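Local coordinates for TruD (Uncultured prochloron, PDB 4BS9), which probably makes heterocycles in the precursor peptides of cyanobactins such as trunkamide, acting as an ATP-using, zinc-containing cyclodehydratase of the YcaO family, at residues N596-V601 with N618-S623; G552-V557 with A633-T638. All blocks are in the same frame, centred on the assembly; numbering follows the deposited sequence.

Interactions 1 and 2 both belong to the YcaO part of TruD, their centres about 27 Å apart and their nearest atoms about 8 Å apart without touching. They share a small antiparallel sheet of strands 597-603, 612-619 and 628-633: interaction 1 pairs the first two strands, while interaction 2 sets the residues that leave the third against helix 545-568. Chemistry follows place. Interaction 1, partly buried, is polar, with backbone bonds, a carboxamide and a salt bridge doing the work. Interaction 2 is buried and has no hydrogen bond between its segments, its side-chain contacts being apolar: methionine on leucine and valine on alanine. Helix 637-654, which begins in interaction 2, also touches Leu599 of interaction 1.

Interaction 1. Residues N596-V601 with N618-S623; sequences NRDLWV and NRKAGS
Asp598 meets the opposite strand with both its backbone and its carboxylate. Its N donates to Asn618 O over 2.8 Å, whereas the return bond from Asn618 N to Asp598 O is weak. Two residues earlier, Asn596 O accepts from Lys620 N at 3.1 Å. Between these bonds Arg597 and Arg619 form a non-hydrogen-bonded antiparallel pair.

The carboxylate is gripped through both oxygens. Asp598 OD1 takes Lys620 NZ on its syn lone pair in a salt bridge of 3.1 Å, and Asp598 OD2 is met on its anti side by Asn618 ND2 at 2.9 Å. The same ND2 also donates to Arg619 O at 2.8 Å, so both bonds fix the rotation of the carboxamide. Asn618 CG sits between its backbone N and carbonyl carbon (chi1 61°), on the face of the sheet that also carries Asp598. Asn618 OD1 lies in plane at the edge of the Trp600 ring, 3.5 Å from CZ3, with amide and ring nearly coplanar (14°). An alanine in place of Asp598 would probably leave the Lys620 ammonium without this counter-charge and the Asn618 amide with one bond fewer to hold it.

The arginines project from the other face of the sheet. The backbone N of Arg619 lies over one face of the Arg597 guanidinium, whose NH1 and NH2 are satisfied by Ser617 OG and Arg626 O. Like charges come close here, with Arg597 NH2 and Arg619 NH1 4.3 Å apart. Tyr592 and Gln593 of helix 583-594 touch the start of the pairing. Here the open end of a beta hairpin is closed, where strand 597-603 begins and strand 612-619 runs out within the YcaO domain.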
ATOM      1  N   ASN A 596     -26.347  25.759   4.203  1.00102.36           N
ATOM      2  CA  ASN A 596     -26.583  26.795   5.198  1.00 99.89           C
ATOM      3  C   ASN A 596     -25.434  27.807   5.299  1.00 97.65           C
ATOM      4  O   ASN A 596     -24.955  28.103   6.396  1.00 96.89           O
ATOM      5  CB  ASN A 596     -26.814  26.132   6.556  1.00100.44           C
ATOM      6  CG  ASN A 596     -27.373  27.087   7.581  1.00 99.53           C
ATOM      7  OD1 ASN A 596     -26.647  27.567   8.455  1.00 97.01           O
ATOM      8  ND2 ASN A 596     -28.664  27.380   7.473  1.00100.59           N
ATOM      9  N   ARG A 597     -24.989  28.326   4.154  1.00 96.47           N
ATOM     10  CA  ARG A 597     -23.842  29.243   4.122  1.00 92.19           C
ATOM     11  C   ARG A 597     -23.856  30.233   2.962  1.00 90.58           C
ATOM     12  O   ARG A 597     -24.211  29.890   1.838  1.00 91.93           O
ATOM     13  CB  ARG A 597     -22.529  28.460   4.089  1.00 91.04           C
ATOM     14  CG  ARG A 597     -22.001  28.084   5.461  1.00 91.57           C
ATOM     15  CD  ARG A 597     -20.559  27.579   5.417  1.00 90.65           C
ATOM     16  NE  ARG A 597     -19.991  27.520   6.762  1.00 89.96           N
ATOM     17  CZ  ARG A 597     -19.371  28.523   7.383  1.00 90.44           C
ATOM     18  NH1 ARG A 597     -19.178  29.698   6.790  1.00 90.24           N
ATOM     19  NH2 ARG A 597     -18.926  28.346   8.617  1.00 91.75           N
ATOM     20  N   ASP A 598     -23.447  31.464   3.253  1.00 89.27           N
ATOM     21  CA  ASP A 598     -23.245  32.468   2.230  1.00 89.85           C
ATOM     22  C   ASP A 598     -21.780  32.479   1.875  1.00 89.03           C
ATOM     23  O   ASP A 598     -20.963  31.871   2.567  1.00 86.78           O
ATOM     24  CB  ASP A 598     -23.641  33.849   2.730  1.00 91.33           C
ATOM     25  CG  ASP A 598     -25.068  33.909   3.237  1.00 95.73           C
ATOM     26  OD1 ASP A 598     -25.976  33.318   2.598  1.00 96.26           O
ATOM     27  OD2 ASP A 598     -25.277  34.567   4.283  1.00 99.10           O
ATOM     28  N   LEU A 599     -21.450  33.199   0.807  1.00 90.40           N
ATOM     29  CA  LEU A 599     -20.094  33.226   0.289  1.00 87.23           C
ATOM     30  C   LEU A 599     -19.885  34.404  -0.663  1.00 87.81           C
ATOM     31  O   LEU A 599     -20.450  34.424  -1.742  1.00 91.29           O
ATOM     32  CB  LEU A 599     -19.808  31.902  -0.424  1.00 86.55           C
ATOM     33  CG  LEU A 599     -18.434  31.694  -1.054  1.00 86.20           C
ATOM     34  CD1 LEU A 599     -17.292  32.029  -0.106  1.00 83.15           C
ATOM     35  CD2 LEU A 599     -18.319  30.251  -1.513  1.00 88.56           C
ATOM     36  N   TRP A 600     -19.104  35.397  -0.248  1.00 87.25           N
ATOM     37  CA  TRP A 600     -18.617  36.435  -1.162  1.00 88.76           C
ATOM     38  C   TRP A 600     -17.106  36.356  -1.273  1.00 86.00           C
ATOM     39  O   TRP A 600     -16.438  35.745  -0.435  1.00 88.08           O
ATOM     40  CB  TRP A 600     -18.944  37.840  -0.659  1.00 92.79           C
ATOM     41  CG  TRP A 600     -20.367  38.208  -0.690  1.00 96.37           C
ATOM     42  CD1 TRP A 600     -21.023  38.939  -1.656  1.00 94.27           C
ATOM     43  CD2 TRP A 600     -21.332  37.896   0.315  1.00 99.62           C
ATOM     44  NE1 TRP A 600     -22.344  39.078  -1.309  1.00 97.34           N
ATOM     45  CE2 TRP A 600     -22.561  38.449  -0.102  1.00101.79           C
ATOM     46  CE3 TRP A 600     -21.280  37.192   1.532  1.00 98.31           C
ATOM     47  CZ2 TRP A 600     -23.740  38.317   0.666  1.00101.39           C
ATOM     48  CZ3 TRP A 600     -22.452  37.067   2.289  1.00 99.45           C
ATOM     49  CH2 TRP A 600     -23.662  37.630   1.852  1.00 97.63           C
ATOM     50  N   VAL A 601     -16.577  37.006  -2.306  1.00 80.70           N
ATOM     51  CA  VAL A 601     -15.150  37.198  -2.459  1.00 77.42           C
ATOM     52  C   VAL A 601     -14.885  38.687  -2.497  1.00 75.92           C
ATOM     53  O   VAL A 601     -15.419  39.376  -3.357  1.00 76.58           O
ATOM     54  CB  VAL A 601     -14.623  36.544  -3.756  1.00 78.49           C
ATOM     55  CG1 VAL A 601     -13.187  36.958  -4.059  1.00 79.08           C
ATOM     56  CG2 VAL A 601     -14.693  35.038  -3.631  1.00 79.03           C
ATOM     57  N   ASN A 618     -20.021  32.823   5.682  1.00 74.47           N
ATOM     58  CA  ASN A 618     -20.696  32.839   6.959  1.00 75.75           C
ATOM     59  C   ASN A 618     -21.870  31.893   6.904  1.00 80.09           C
ATOM     60  O   ASN A 618     -22.471  31.708   5.843  1.00 79.91           O
ATOM     61  CB  ASN A 618     -21.222  34.239   7.272  1.00 75.62           C
ATOM     62  CG  ASN A 618     -22.225  34.734   6.237  1.00 76.17           C
ATOM     63  OD1 ASN A 618     -21.839  35.268   5.194  1.00 75.93           O
ATOM     64  ND2 ASN A 618     -23.514  34.564   6.523  1.00 77.22           N
ATOM     65  N   ARG A 619     -22.202  31.310   8.056  1.00 84.55           N
ATOM     66  CA  ARG A 619     -23.444  30.565   8.226  1.00 88.33           C
ATOM     67  C   ARG A 619     -24.634  31.476   8.003  1.00 87.32           C
ATOM     68  O   ARG A 619     -24.557  32.675   8.254  1.00 86.78           O
ATOM     69  CB  ARG A 619     -23.540  29.975   9.624  1.00 92.33           C
ATOM     70  CG  ARG A 619     -22.960  28.583   9.746  1.00 98.73           C
ATOM     71  CD  ARG A 619     -23.012  28.127  11.196  1.00105.55           C
ATOM     72  NE  ARG A 619     -23.574  26.788  11.384  1.00110.07           N
ATOM     73  CZ  ARG A 619     -22.989  25.648  11.006  1.00112.72           C
ATOM     74  NH1 ARG A 619     -21.810  25.646  10.374  1.00109.97           N
ATOM     75  NH2 ARG A 619     -23.601  24.490  11.247  1.00115.83           N
ATOM     76  N   LYS A 620     -25.732  30.903   7.527  1.00 89.56           N
ATOM     77  CA  LYS A 620     -26.945  31.676   7.239  1.00 90.14           C
ATOM     78  C   LYS A 620     -27.838  31.761   8.466  1.00 89.61           C
ATOM     79  O   LYS A 620     -28.346  32.826   8.783  1.00 87.55           O
ATOM     80  CB  LYS A 620     -27.710  31.052   6.072  1.00 92.23           C
ATOM     81  CG  LYS A 620     -26.972  31.146   4.751  1.00 92.16           C
ATOM     82  CD  LYS A 620     -27.632  30.334   3.649  1.00 95.60           C
ATOM     83  CE  LYS A 620     -28.986  30.898   3.255  1.00 97.50           C
ATOM     84  NZ  LYS A 620     -28.900  32.332   2.876  1.00 96.59           N
ATOM     85  N   ALA A 621     -28.021  30.619   9.131  1.00 92.69           N
ATOM     86  CA  ALA A 621     -28.772  30.510  10.383  1.00 94.38           C
ATOM     87  C   ALA A 621     -27.955  29.755  11.431  1.00 94.26           C
ATOM     88  O   ALA A 621     -26.897  29.209  11.125  1.00 96.21           O
ATOM     89  CB  ALA A 621     -30.104  29.810  10.145  1.00 97.58           C
ATOM     90  N   GLY A 622     -28.468  29.715  12.657  1.00 95.52           N
ATOM     91  CA  GLY A 622     -27.716  29.240  13.818  1.00 96.33           C
ATOM     92  C   GLY A 622     -27.323  30.455  14.629  1.00 96.04           C
ATOM     93  O   GLY A 622     -27.459  31.586  14.161  1.00 95.07           O
ATOM     94  N   SER A 623     -26.829  30.242  15.840  1.00 97.90           N
ATOM     95  CA  SER A 623     -26.549  31.359  16.733  1.00 99.84           C
ATOM     96  C   SER A 623     -25.116  31.853  16.624  1.00100.74           C
ATOM     97  O   SER A 623     -24.724  32.749  17.369  1.00106.06           O
ATOM     98  CB  SER A 623     -26.860  30.968  18.168  1.00103.79           C
ATOM     99  OG  SER A 623     -26.470  29.631  18.391  1.00109.23           O
TER

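Interaction 2. Residues G552-V557 with A633-T638; sequences GFMELV and AHLDPT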
ATOM      1  N   GLY A 552       6.861  31.250  -3.741  1.00 69.85           N
ATOM      2  CA  GLY A 552       7.288  32.038  -2.591  1.00 69.32           C
ATOM      3  C   GLY A 552       7.001  33.514  -2.739  1.00 68.73           C
ATOM      4  O   GLY A 552       6.590  34.158  -1.783  1.00 66.73           O
ATOM      5  N   PHE A 553       7.212  34.052  -3.936  1.00 70.62           N
ATOM      6  CA  PHE A 553       6.845  35.445  -4.215  1.00 72.02           C
ATOM      7  C   PHE A 553       5.337  35.691  -4.026  1.00 72.72           C
ATOM      8  O   PHE A 553       4.951  36.716  -3.481  1.00 73.62           O
ATOM      9  CB  PHE A 553       7.277  35.859  -5.632  1.00 71.95           C
ATOM     10  CG  PHE A 553       7.140  37.335  -5.905  1.00 72.29           C
ATOM     11  CD1 PHE A 553       5.964  37.859  -6.391  1.00 73.60           C
ATOM     12  CD2 PHE A 553       8.189  38.192  -5.674  1.00 74.04           C
ATOM     13  CE1 PHE A 553       5.831  39.213  -6.635  1.00 74.71           C
ATOM     14  CE2 PHE A 553       8.068  39.544  -5.928  1.00 76.34           C
ATOM     15  CZ  PHE A 553       6.886  40.057  -6.406  1.00 75.66           C
ATOM     16  N   MET A 554       4.491  34.759  -4.472  1.00 73.07           N
ATOM     17  CA  MET A 554       3.037  34.938  -4.379  1.00 72.69           C
ATOM     18  C   MET A 554       2.506  34.727  -2.959  1.00 73.03           C
ATOM     19  O   MET A 554       1.582  35.417  -2.521  1.00 71.62           O
ATOM     20  CB  MET A 554       2.326  34.017  -5.361  1.00 74.78           C
ATOM     21  CG  MET A 554       2.447  34.487  -6.800  1.00 76.20           C
ATOM     22  SD  MET A 554       1.727  36.128  -7.016  1.00 79.50           S
ATOM     23  CE  MET A 554       2.140  36.396  -8.722  1.00 82.77           C
ATOM     24  N   GLU A 555       3.095  33.775  -2.239  1.00 72.73           N
ATOM     25  CA  GLU A 555       2.879  33.652  -0.805  1.00 69.64           C
ATOM     26  C   GLU A 555       3.228  34.982  -0.143  1.00 66.36           C
ATOM     27  O   GLU A 555       2.531  35.403   0.762  1.00 69.63           O
ATOM     28  CB  GLU A 555       3.701  32.486  -0.228  1.00 74.40           C
ATOM     29  CG  GLU A 555       3.619  32.226   1.276  1.00 78.04           C
ATOM     30  CD  GLU A 555       4.410  30.980   1.692  1.00 87.94           C
ATOM     31  OE1 GLU A 555       4.198  29.915   1.063  1.00 98.87           O
ATOM     32  OE2 GLU A 555       5.248  31.046   2.634  1.00 87.78           O
ATOM     33  N   LEU A 556       4.263  35.679  -0.598  1.00 62.75           N
ATOM     34  CA  LEU A 556       4.572  36.972   0.018  1.00 62.95           C
ATOM     35  C   LEU A 556       3.481  38.013  -0.211  1.00 65.65           C
ATOM     36  O   LEU A 556       3.108  38.708   0.734  1.00 66.72           O
ATOM     37  CB  LEU A 556       5.926  37.533  -0.423  1.00 62.46           C
ATOM     38  CG  LEU A 556       7.168  36.860   0.174  1.00 62.83           C
ATOM     39  CD1 LEU A 556       8.426  37.474  -0.432  1.00 62.86           C
ATOM     40  CD2 LEU A 556       7.210  36.949   1.698  1.00 62.06           C
ATOM     41  N   VAL A 557       2.972  38.120  -1.445  1.00 68.34           N
ATOM     42  CA  VAL A 557       2.016  39.186  -1.792  1.00 71.00           C
ATOM     43  C   VAL A 557       0.649  38.888  -1.221  1.00 72.34           C
ATOM     44  O   VAL A 557      -0.087  39.817  -0.880  1.00 71.27           O
ATOM     45  CB  VAL A 557       1.885  39.469  -3.320  1.00 74.74           C
ATOM     46  CG1 VAL A 557       3.214  39.907  -3.916  1.00 76.21           C
ATOM     47  CG2 VAL A 557       1.342  38.271  -4.081  1.00 77.29           C
ATOM     48  N   ALA A 633      -3.553  34.519  -4.061  1.00 73.64           N
ATOM     49  CA  ALA A 633      -2.914  35.525  -4.895  1.00 72.90           C
ATOM     50  C   ALA A 633      -2.192  34.904  -6.093  1.00 74.31           C
ATOM     51  O   ALA A 633      -1.493  33.903  -5.978  1.00 74.95           O
ATOM     52  CB  ALA A 633      -1.959  36.355  -4.064  1.00 71.81           C
ATOM     53  N   HIS A 634      -2.370  35.509  -7.250  1.00 75.64           N
ATOM     54  CA  HIS A 634      -1.795  34.985  -8.459  1.00 79.56           C
ATOM     55  C   HIS A 634      -1.843  36.077  -9.506  1.00 82.76           C
ATOM     56  O   HIS A 634      -2.555  37.066  -9.336  1.00 82.95           O
ATOM     57  CB  HIS A 634      -2.568  33.745  -8.930  1.00 82.73           C
ATOM     58  CG  HIS A 634      -1.766  32.849  -9.819  1.00 86.43           C
ATOM     59  ND1 HIS A 634      -1.986  32.755 -11.176  1.00 88.12           N
ATOM     60  CD2 HIS A 634      -0.716  32.037  -9.550  1.00 86.71           C
ATOM     61  CE1 HIS A 634      -1.120  31.908 -11.702  1.00 90.35           C
ATOM     62  NE2 HIS A 634      -0.337  31.458 -10.738  1.00 90.30           N
ATOM     63  N   LEU A 635      -1.070  35.919 -10.575  1.00 84.01           N
ATOM     64  CA  LEU A 635      -1.059  36.907 -11.642  1.00 83.90           C
ATOM     65  C   LEU A 635      -2.382  36.869 -12.380  1.00 84.43           C
ATOM     66  O   LEU A 635      -2.960  37.909 -12.667  1.00 80.83           O
ATOM     67  CB  LEU A 635       0.091  36.640 -12.610  1.00 87.06           C
ATOM     68  CG  LEU A 635       1.480  37.069 -12.142  1.00 85.33           C
ATOM     69  CD1 LEU A 635       2.515  36.674 -13.193  1.00 86.76           C
ATOM     70  CD2 LEU A 635       1.520  38.567 -11.839  1.00 82.95           C
ATOM     71  N   ASP A 636      -2.810  35.647 -12.706  1.00 87.87           N
ATOM     72  CA  ASP A 636      -4.140  35.344 -13.254  1.00 89.06           C
ATOM     73  C   ASP A 636      -5.157  35.409 -12.109  1.00 85.46           C
ATOM     74  O   ASP A 636      -5.129  34.579 -11.194  1.00 83.58           O
ATOM     75  CB  ASP A 636      -4.129  33.951 -13.929  1.00 90.19           C
ATOM     76  CG  ASP A 636      -5.489  33.521 -14.472  1.00 93.64           C
ATOM     77  OD1 ASP A 636      -6.525  34.164 -14.176  1.00 95.90           O
ATOM     78  OD2 ASP A 636      -5.517  32.505 -15.199  1.00 93.20           O
ATOM     79  N   PRO A 637      -6.055  36.399 -12.153  1.00 84.01           N
ATOM     80  CA  PRO A 637      -6.992  36.539 -11.056  1.00 83.46           C
ATOM     81  C   PRO A 637      -7.864  35.310 -10.874  1.00 85.06           C
ATOM     82  O   PRO A 637      -8.205  34.984  -9.745  1.00 89.92           O
ATOM     83  CB  PRO A 637      -7.840  37.743 -11.463  1.00 84.55           C
ATOM     84  CG  PRO A 637      -7.707  37.822 -12.936  1.00 86.53           C
ATOM     85  CD  PRO A 637      -6.321  37.364 -13.232  1.00 85.73           C
ATOM     86  N   THR A 638      -8.207  34.626 -11.961  1.00 86.03           N
ATOM     87  CA  THR A 638      -8.999  33.393 -11.865  1.00 87.76           C
ATOM     88  C   THR A 638      -8.300  32.335 -11.016  1.00 86.80           C
ATOM     89  O   THR A 638      -8.921  31.689 -10.159  1.00 87.13           O
ATOM     90  CB  THR A 638      -9.283  32.780 -13.248  1.00 90.06           C
ATOM     91  OG1 THR A 638      -9.766  33.799 -14.132  1.00 92.64           O
ATOM     92  CG2 THR A 638     -10.324  31.674 -13.142  1.00 89.86           C
TER
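Met554 of helix 545-568 reaches across to Leu635 in a strand-loop-helix connection, the short link by which strand 628-633 passes into helix 637-654 in the interior of the YcaO domain. The tight part is the end of the methionine side chain. Its CE methyl lies 3.5 Å from CG of Leu635, the closest approach between the segments, and also touches the CD2 methyl of Leu635; the two side chains cross at about a right angle. CG of Met554 stands beside the backbone N, a bend at chi2 (-60°) brings SD to 4.0 Å from His634 CA, and the anti chi3 (176°) carries CE on to Leu635. Met554 CB and CG rest against the carbonyl oxygen of Ala633. Cys711 of helix 704-718 touches Met554 as well, while Asp707 of the same helix touches Leu635.

One turn further along, the packing is thinner. Val557 offers just its CG2 methyl, 3.8 Å from the Ala633 CB, and Met744 touches Val557 from another loop. No hydrogen bond joins the segments.

The other side of the loop is more polar and partly open to solvent. His634 turns its CB away from helix 545-568 and lays its side chain against Val639, Ala640 and Arg643 of helix 637-654; its ND1 receives a weak bond from the Asp636 N. Asp636 then occupies the N-cap position of that helix, CG anti to its backbone N (chi1 177°), and its OD1 accepts a weak capping bond from the Thr638 N at 2.8 Å.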